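Local coordinates for putative uncharacterized protein (Trichoplax adhaerens, PDB 5OI9), which probably takes part in centriole assembly, this chain being the N-terminal domain of a STIL-family protein, a family linked to CEP85 binding and PLK4 activation, at residues A[37-43]-A[343-349]; A[135-141]-A[169-173]. All blocks are in the same frame, centred on the assembly; numbering follows the deposited sequence.

Contacts 1 and 2 both reach one mixed, curled beta-sheet within the STIL N-terminal region, with centres about 16 Å apart. Along the chain, contact 2 is nested inside contact 1: residues 37-43 come first, then 135-141 and 169-173, and 343-349 last. Contact 1 is a buried strand pair that joins an early strand to the last strand of the fold, whereas contact 2 sits at the surface, where the start of helix 139-155 meets strand 167-176. They touch through Ile43 CD1 and Ile170 CD1, 3.7 Å apart. The apolar side of the closing strand pair thus packs against the strand that carries His171 on its other face.

Contact 1. Residues A[37-43]-A[343-349]; sequences CNLTIDI and YMRLQLV
Residues 39-43 and 343-348 run antiparallel, 163° between their directions, with Leu39-Leu348, Ile41-Leu346 and Ile43-Met344 as hydrogen-bonded pairs. This is an antiparallel beta ladder within a mixed sheet: strand 39-44 pairs in parallel with strand 85-97 through its other edge, so a late strand is added beside an early one. Each of the three pairs makes two backbone bonds, among them Ile41 N to Leu346 O at 2.8 Å. Their side chains share the apolar face, where Leu348 CD1 lies 3.7 Å from Ile41 CG1; Met344 (selenomethionine), Leu346 and Leu348 continue onto strands 180-192 and 322-334, joining two parts of the curled sheet. The opposite face is polar. There Gln347, bent at chi2 (-79°), lays its amide alongside Thr40 and uses both ends: NE2 donates to Thr40 OG1 at 2.9 Å, while OE1 receives Asn38 ND2 at 3.1 Å, the donor standing well above the carbonyl plane. Such double use fixes which way round the amide sits. Val349 CG2 approaches the same Asn38 amide, and Tyr358, from the C-terminal tag, touches Asn38 and Gln347. Farther along, Arg345 runs alongside Asp42 and grips it side-on, the carboxylate and guanidinium planes only 14° apart. Asp42 OD1 accepts the NE-H of Arg345 on its syn lone pair at 2.6 Å, and Asp42 OD2 receives Arg345 NH2 at 2.7 Å. Thr40 CG2 sits over one guanidinium face, 3.7 Å from Arg345 NE.

Contact 2. Residues A[135-141]-A[169-173]; sequences SPFSISE and KIHAT
An offset aromatic stack, Phe137 on His171, ties the loop leading into helix 139-155 to strand 167-176 at the surface of the curled sheet. The rings approach from opposite directions and lie nearly parallel, planes 6° apart and centroids 3.8 Å apart. Phe137 CZ comes 3.4 Å from His171 CE1, each atom over the centre of the other ring. Phe137 CG lies anti to its own carbonyl carbon (chi1 -80°), which swings the ring out from the loop and over the imidazole; Lys169 CB approaches CZ, and Tyr142 and Thr186 also touch the phenylalanine. Around the histidine rim, polar groups take both nitrogens. His171 NE2 makes a weak, bent bond of 2.8 Å to Glu141 OE2, the extended glutamate reaching in near the ring plane, and ND1 makes a weak one of 3.4 Å to the carbonyl O of poorly ordered Ser135. The adjacent carboxylate would probably raise the histidine's tendency to carry a proton. Glu141 OE2 also lies 3.4 Å from Lys169 CE. With a serine in place of Phe137, the imidazole would probably lose the cover of that face and be freer to turn away from Glu141. Ser138 occupies the N-cap position of the helix, just beyond the stack, in the connection between parallel neighbours 118-126 and 167-176: the ring pair fastens the helix start of a beta-alpha-beta crossover to its second strand.

Contact 1. Residues A[37-43]-A[343-349]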
ATOM      1  N   CYS A  37      10.861   7.541   5.051  1.00 33.67           N
ATOM      2  CA  CYS A  37      10.717   6.159   5.513  1.00 31.62           C
ATOM      3  C   CYS A  37       9.755   6.030   6.691  1.00 39.25           C
ATOM      4  O   CYS A  37       9.766   5.009   7.391  1.00 35.95           O
ATOM      5  CB  CYS A  37      12.071   5.534   5.881  1.00 31.63           C
ATOM      6  SG  CYS A  37      13.404   5.843   4.691  1.00 61.88           S
ATOM      7  N   ASN A  38       8.904   7.031   6.914  1.00 33.06           N
ATOM      8  CA  ASN A  38       8.001   7.076   8.059  1.00 42.43           C
ATOM      9  C   ASN A  38       6.581   6.729   7.619  1.00 36.94           C
ATOM     10  O   ASN A  38       6.068   7.299   6.650  1.00 34.23           O
ATOM     11  CB  ASN A  38       8.046   8.465   8.709  1.00 37.50           C
ATOM     12  CG  ASN A  38       7.166   8.586   9.949  1.00 43.15           C
ATOM     13  OD1 ASN A  38       5.995   8.205   9.947  1.00 52.05           O
ATOM     14  ND2 ASN A  38       7.729   9.153  11.011  1.00 43.71           N
ATOM     15  N   LEU A  39       5.950   5.803   8.338  1.00 31.54           N
ATOM     16  CA  LEU A  39       4.541   5.473   8.154  1.00 28.61           C
ATOM     17  C   LEU A  39       3.778   5.899   9.403  1.00 25.11           C
ATOM     18  O   LEU A  39       4.105   5.466  10.513  1.00 26.14           O
ATOM     19  CB  LEU A  39       4.356   3.978   7.887  1.00 26.30           C
ATOM     20  CG  LEU A  39       2.913   3.496   7.706  1.00 25.01           C
ATOM     21  CD1 LEU A  39       2.278   4.152   6.489  1.00 21.80           C
ATOM     22  CD2 LEU A  39       2.846   1.977   7.599  1.00 20.28           C
ATOM     23  N   THR A  40       2.770   6.748   9.221  1.00 20.67           N
ATOM     24  CA  THR A  40       1.984   7.291  10.321  1.00 21.96           C
ATOM     25  C   THR A  40       0.641   6.577  10.397  1.00 18.91           C
ATOM     26  O   THR A  40      -0.030   6.396   9.375  1.00 18.62           O
ATOM     27  CB  THR A  40       1.771   8.797  10.141  1.00 26.38           C
ATOM     28  OG1 THR A  40       3.021   9.481  10.300  1.00 24.86           O
ATOM     29  CG2 THR A  40       0.767   9.338  11.154  1.00 24.12           C
ATOM     30  N   ILE A  41       0.254   6.173  11.605  1.00 16.00           N
ATOM     31  CA  ILE A  41      -1.025   5.519  11.861  1.00 19.17           C
ATOM     32  C   ILE A  41      -1.795   6.366  12.867  1.00 20.36           C
ATOM     33  O   ILE A  41      -1.291   6.637  13.965  1.00 21.74           O
ATOM     34  CB  ILE A  41      -0.835   4.089  12.395  1.00 22.49           C
ATOM     35  CG1 ILE A  41       0.143   3.300  11.519  1.00 30.61           C
ATOM     36  CG2 ILE A  41      -2.174   3.368  12.498  1.00 21.77           C
ATOM     37  CD1 ILE A  41      -0.336   3.059  10.106  1.00 27.05           C
ATOM     38  N   ASP A  42      -3.006   6.780  12.503  1.00 18.76           N
ATOM     39  CA  ASP A  42      -3.912   7.480  13.409  1.00 18.03           C
ATOM     40  C   ASP A  42      -5.118   6.590  13.678  1.00 18.36           C
ATOM     41  O   ASP A  42      -5.800   6.168  12.739  1.00 20.45           O
ATOM     42  CB  ASP A  42      -4.360   8.822  12.826  1.00 21.15           C
ATOM     43  CG  ASP A  42      -3.226   9.822  12.717  1.00 21.48           C
ATOM     44  OD1 ASP A  42      -2.268   9.731  13.512  1.00 20.91           O
ATOM     45  OD2 ASP A  42      -3.294  10.705  11.837  1.00 27.27           O
ATOM     46  N   ILE A  43      -5.378   6.310  14.955  1.00 14.93           N
ATOM     47  CA  ILE A  43      -6.447   5.410  15.378  1.00 16.20           C
ATOM     48  C   ILE A  43      -7.367   6.177  16.317  1.00 16.92           C
ATOM     49  O   ILE A  43      -6.919   6.683  17.351  1.00 15.69           O
ATOM     50  CB  ILE A  43      -5.894   4.158  16.078  1.00 16.79           C
ATOM     51  CG1 ILE A  43      -4.772   3.525  15.255  1.00 15.72           C
ATOM     52  CG2 ILE A  43      -7.009   3.150  16.333  1.00 13.10           C
ATOM     53  CD1 ILE A  43      -4.180   2.291  15.901  1.00 18.12           C
ATOM     54  N   TYR A 343      -7.820  10.695  19.346  1.00 20.97           N
ATOM     55  CA  TYR A 343      -7.221   9.643  18.543  1.00 22.72           C
ATOM     56  C   TYR A 343      -5.820   9.359  19.064  1.00 18.63           C
ATOM     57  O   TYR A 343      -5.277  10.085  19.898  1.00 15.47           O
ATOM     58  CB  TYR A 343      -7.185  10.011  17.053  1.00 14.83           C
ATOM     59  CG  TYR A 343      -6.192  11.103  16.733  1.00 18.58           C
ATOM     60  CD1 TYR A 343      -6.507  12.437  16.953  1.00 20.17           C
ATOM     61  CD2 TYR A 343      -4.940  10.797  16.216  1.00 21.53           C
ATOM     62  CE1 TYR A 343      -5.602  13.435  16.668  1.00 19.20           C
ATOM     63  CE2 TYR A 343      -4.030  11.791  15.924  1.00 15.74           C
ATOM     64  CZ  TYR A 343      -4.365  13.107  16.154  1.00 21.41           C
ATOM     65  OH  TYR A 343      -3.468  14.107  15.871  1.00 22.67           O
HETATM   66  N   MSE A 344      -5.238   8.289  18.545  1.00 19.69           N
HETATM   67  CA  MSE A 344      -3.896   7.880  18.908  1.00 20.37           C
HETATM   68  C   MSE A 344      -3.030   7.810  17.648  1.00 20.81           C
HETATM   69  O   MSE A 344      -3.449   7.257  16.633  1.00 19.57           O
HETATM   70  CB  MSE A 344      -3.963   6.540  19.630  1.00 20.31           C
HETATM   71  CG  MSE A 344      -2.711   5.709  19.609  1.00 29.72           C
HETATM   72 SE   MSE A 344      -3.156   3.905  20.217  0.88 38.05          SE
HETATM   73  CE  MSE A 344      -1.381   3.185  20.319  1.00 15.64           C
ATOM     74  N   ARG A 345      -1.838   8.397  17.709  1.00 17.02           N
ATOM     75  CA  ARG A 345      -0.913   8.414  16.584  1.00 21.38           C
ATOM     76  C   ARG A 345       0.282   7.521  16.883  1.00 16.60           C
ATOM     77  O   ARG A 345       0.917   7.660  17.932  1.00 20.21           O
ATOM     78  CB  ARG A 345      -0.436   9.837  16.265  1.00 18.46           C
ATOM     79  CG  ARG A 345       0.670   9.867  15.214  1.00 15.93           C
ATOM     80  CD  ARG A 345       0.791  11.219  14.528  1.00 23.52           C
ATOM     81  NE  ARG A 345      -0.420  11.581  13.794  1.00 26.52           N
ATOM     82  CZ  ARG A 345      -0.488  12.562  12.898  1.00 26.62           C
ATOM     83  NH1 ARG A 345       0.587  13.281  12.609  1.00 22.23           N
ATOM     84  NH2 ARG A 345      -1.633  12.823  12.284  1.00 28.92           N
ATOM     85  N   LEU A 346       0.573   6.608  15.962  1.00 20.29           N
ATOM     86  CA  LEU A 346       1.753   5.757  16.015  1.00 17.52           C
ATOM     87  C   LEU A 346       2.641   6.054  14.817  1.00 20.69           C
ATOM     88  O   LEU A 346       2.148   6.256  13.701  1.00 22.52           O
ATOM     89  CB  LEU A 346       1.371   4.274  16.031  1.00 19.00           C
ATOM     90  CG  LEU A 346       0.649   3.776  17.283  1.00 21.92           C
ATOM     91  CD1 LEU A 346       0.129   2.358  17.089  1.00 25.96           C
ATOM     92  CD2 LEU A 346       1.579   3.849  18.486  1.00 17.45           C
ATOM     93  N   GLN A 347       3.950   6.084  15.056  1.00 25.42           N
ATOM     94  CA  GLN A 347       4.948   6.340  14.025  1.00 23.48           C
ATOM     95  C   GLN A 347       5.731   5.060  13.769  1.00 23.86           C
ATOM     96  O   GLN A 347       6.255   4.451  14.709  1.00 25.09           O
ATOM     97  CB  GLN A 347       5.895   7.464  14.456  1.00 34.60           C
ATOM     98  CG  GLN A 347       5.199   8.774  14.804  1.00 43.39           C
ATOM     99  CD  GLN A 347       4.815   9.578  13.577  1.00 46.84           C
ATOM    100  OE1 GLN A 347       5.647  10.271  12.991  1.00 52.71           O
ATOM    101  NE2 GLN A 347       3.548   9.495  13.185  1.00 42.75           N
ATOM    102  N   LEU A 348       5.802   4.646  12.508  1.00 30.22           N
ATOM    103  CA  LEU A 348       6.494   3.415  12.134  1.00 28.06           C
ATOM    104  C   LEU A 348       7.534   3.745  11.072  1.00 28.34           C
ATOM    105  O   LEU A 348       7.184   4.133   9.953  1.00 34.09           O
ATOM    106  CB  LEU A 348       5.511   2.351  11.627  1.00 25.33           C
ATOM    107  CG  LEU A 348       4.557   1.696  12.638  1.00 27.79           C
ATOM    108  CD1 LEU A 348       3.422   2.629  13.035  1.00 33.49           C
ATOM    109  CD2 LEU A 348       3.990   0.383  12.113  1.00 28.66           C
ATOM    110  N   VAL A 349       8.808   3.603  11.429  1.00 32.53           N
ATOM    111  CA  VAL A 349       9.914   3.742  10.484  1.00 32.83           C
ATOM    112  C   VAL A 349      10.598   2.382  10.388  1.00 33.86           C
ATOM    113  O   VAL A 349      11.600   2.137  11.076  1.00 32.72           O
ATOM    114  CB  VAL A 349      10.893   4.848  10.909  1.00 39.45           C
ATOM    115  CG1 VAL A 349      11.989   5.029   9.867  1.00 44.71           C
ATOM    116  CG2 VAL A 349      10.152   6.160  11.131  1.00 36.95           C
TER

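Contact 2. Residues A[135-141]-A[169-173]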
ATOM      1  N   SER A 135       1.027 -10.995  22.496  1.00 65.22           N
ATOM      2  CA  SER A 135       1.244  -9.558  22.628  1.00 63.53           C
ATOM      3  C   SER A 135       2.260  -9.003  21.619  1.00 63.95           C
ATOM      4  O   SER A 135       1.948  -8.034  20.924  1.00 50.08           O
ATOM      5  CB  SER A 135       1.673  -9.204  24.058  1.00 73.15           C
ATOM      6  OG  SER A 135       0.714  -9.647  25.008  1.00 71.97           O
ATOM      7  N   PRO A 136       3.460  -9.586  21.523  1.00 58.54           N
ATOM      8  CA  PRO A 136       4.484  -9.015  20.647  1.00 55.95           C
ATOM      9  C   PRO A 136       4.498  -9.658  19.263  1.00 51.91           C
ATOM     10  O   PRO A 136       4.049 -10.788  19.054  1.00 50.84           O
ATOM     11  CB  PRO A 136       5.792  -9.319  21.396  1.00 53.14           C
ATOM     12  CG  PRO A 136       5.437 -10.341  22.478  1.00 56.73           C
ATOM     13  CD  PRO A 136       4.008 -10.755  22.232  1.00 49.03           C
ATOM     14  N   PHE A 137       5.031  -8.901  18.307  1.00 38.91           N
ATOM     15  CA  PHE A 137       5.193  -9.361  16.935  1.00 29.50           C
ATOM     16  C   PHE A 137       6.535 -10.064  16.778  1.00 27.53           C
ATOM     17  O   PHE A 137       7.575  -9.533  17.185  1.00 36.82           O
ATOM     18  CB  PHE A 137       5.101  -8.188  15.957  1.00 32.21           C
ATOM     19  CG  PHE A 137       3.696  -7.760  15.650  1.00 32.34           C
ATOM     20  CD1 PHE A 137       2.988  -8.373  14.632  1.00 33.84           C
ATOM     21  CD2 PHE A 137       3.090  -6.735  16.360  1.00 23.31           C
ATOM     22  CE1 PHE A 137       1.704  -7.986  14.333  1.00 36.91           C
ATOM     23  CE2 PHE A 137       1.795  -6.339  16.063  1.00 22.81           C
ATOM     24  CZ  PHE A 137       1.101  -6.970  15.047  1.00 25.49           C
ATOM     25  N   SER A 138       6.505 -11.247  16.177  1.00 21.91           N
ATOM     26  CA  SER A 138       7.698 -12.026  15.885  1.00 24.98           C
ATOM     27  C   SER A 138       7.954 -12.020  14.383  1.00 24.80           C
ATOM     28  O   SER A 138       7.084 -11.672  13.582  1.00 23.40           O
ATOM     29  CB  SER A 138       7.558 -13.465  16.393  1.00 26.39           C
ATOM     30  OG  SER A 138       6.546 -14.147  15.673  1.00 29.48           O
ATOM     31  N   ILE A 139       9.171 -12.416  14.002  1.00 19.47           N
ATOM     32  CA  ILE A 139       9.533 -12.385  12.588  1.00 22.12           C
ATOM     33  C   ILE A 139       8.745 -13.428  11.802  1.00 20.26           C
ATOM     34  O   ILE A 139       8.485 -13.247  10.605  1.00 21.66           O
ATOM     35  CB  ILE A 139      11.057 -12.559  12.427  1.00 25.28           C
ATOM     36  CG1 ILE A 139      11.466 -12.378  10.964  1.00 34.74           C
ATOM     37  CG2 ILE A 139      11.508 -13.907  12.958  1.00 29.29           C
ATOM     38  CD1 ILE A 139      11.107 -11.020  10.397  1.00 30.63           C
ATOM     39  N   SER A 140       8.328 -14.517  12.455  1.00 16.51           N
ATOM     40  CA  SER A 140       7.488 -15.502  11.778  1.00 20.92           C
ATOM     41  C   SER A 140       6.143 -14.899  11.390  1.00 19.59           C
ATOM     42  O   SER A 140       5.607 -15.197  10.316  1.00 25.05           O
ATOM     43  CB  SER A 140       7.285 -16.729  12.666  1.00 21.45           C
ATOM     44  OG  SER A 140       6.495 -16.416  13.800  1.00 29.47           O
ATOM     45  N   GLU A 141       5.584 -14.049  12.252  1.00 23.25           N
ATOM     46  CA  GLU A 141       4.325 -13.387  11.928  1.00 29.38           C
ATOM     47  C   GLU A 141       4.509 -12.384  10.794  1.00 21.41           C
ATOM     48  O   GLU A 141       3.668 -12.298   9.891  1.00 17.44           O
ATOM     49  CB  GLU A 141       3.763 -12.706  13.176  1.00 25.46           C
ATOM     50  CG  GLU A 141       2.330 -12.219  13.045  1.00 29.14           C
ATOM     51  CD  GLU A 141       1.777 -11.692  14.358  1.00 42.08           C
ATOM     52  OE1 GLU A 141       2.430 -11.896  15.405  1.00 33.91           O
ATOM     53  OE2 GLU A 141       0.690 -11.072  14.343  1.00 40.10           O
ATOM     54  N   LYS A 169      -1.141  -4.841  10.802  1.00 18.20           N
ATOM     55  CA  LYS A 169      -1.866  -5.612  11.803  1.00 21.58           C
ATOM     56  C   LYS A 169      -1.766  -4.900  13.144  1.00 21.56           C
ATOM     57  O   LYS A 169      -0.837  -4.126  13.385  1.00 21.12           O
ATOM     58  CB  LYS A 169      -1.321  -7.044  11.925  1.00 23.41           C
ATOM     59  CG  LYS A 169      -1.334  -7.830  10.625  1.00 27.46           C
ATOM     60  CD  LYS A 169      -0.564  -9.134  10.758  1.00 36.15           C
ATOM     61  CE  LYS A 169      -1.273 -10.108  11.684  1.00 45.71           C
ATOM     62  NZ  LYS A 169      -2.568 -10.568  11.111  1.00 50.66           N
ATOM     63  N   ILE A 170      -2.734  -5.168  14.020  1.00 18.44           N
ATOM     64  CA  ILE A 170      -2.773  -4.562  15.347  1.00 19.45           C
ATOM     65  C   ILE A 170      -3.059  -5.641  16.383  1.00 20.28           C
ATOM     66  O   ILE A 170      -3.970  -6.455  16.206  1.00 17.15           O
ATOM     67  CB  ILE A 170      -3.823  -3.436  15.437  1.00 21.00           C
ATOM     68  CG1 ILE A 170      -3.425  -2.268  14.536  1.00 18.30           C
ATOM     69  CG2 ILE A 170      -3.968  -2.953  16.875  1.00 15.11           C
ATOM     70  CD1 ILE A 170      -4.391  -1.111  14.578  1.00 23.95           C
ATOM     71  N   HIS A 171      -2.270  -5.649  17.455  1.00 20.12           N
ATOM     72  CA  HIS A 171      -2.532  -6.445  18.649  1.00 24.56           C
ATOM     73  C   HIS A 171      -2.936  -5.507  19.777  1.00 25.02           C
ATOM     74  O   HIS A 171      -2.234  -4.527  20.055  1.00 18.07           O
ATOM     75  CB  HIS A 171      -1.303  -7.256  19.068  1.00 26.63           C
ATOM     76  CG  HIS A 171      -0.858  -8.264  18.054  1.00 34.85           C
ATOM     77  ND1 HIS A 171       0.419  -8.783  18.037  1.00 39.17           N
ATOM     78  CD2 HIS A 171      -1.517  -8.853  17.030  1.00 29.73           C
ATOM     79  CE1 HIS A 171       0.528  -9.646  17.043  1.00 36.37           C
ATOM     80  NE2 HIS A 171      -0.633  -9.708  16.417  1.00 37.89           N
ATOM     81  N   ALA A 172      -4.061  -5.801  20.426  1.00 18.53           N
ATOM     82  CA  ALA A 172      -4.568  -4.967  21.510  1.00 21.41           C
ATOM     83  C   ALA A 172      -4.779  -5.825  22.747  1.00 21.88           C
ATOM     84  O   ALA A 172      -5.530  -6.802  22.709  1.00 22.72           O
ATOM     85  CB  ALA A 172      -5.870  -4.270  21.107  1.00 19.09           C
ATOM     86  N   THR A 173      -4.121  -5.467  23.839  1.00 21.11           N
ATOM     87  CA  THR A 173      -4.357  -6.096  25.132  1.00 20.12           C
ATOM     88  C   THR A 173      -5.102  -5.099  26.008  1.00 19.25           C
ATOM     89  O   THR A 173      -4.640  -3.967  26.193  1.00 24.72           O
ATOM     90  CB  THR A 173      -3.046  -6.529  25.781  1.00 19.38           C
ATOM     91  OG1 THR A 173      -2.349  -7.414  24.895  1.00 27.26           O
ATOM     92  CG2 THR A 173      -3.317  -7.253  27.083  1.00 28.34           C
TER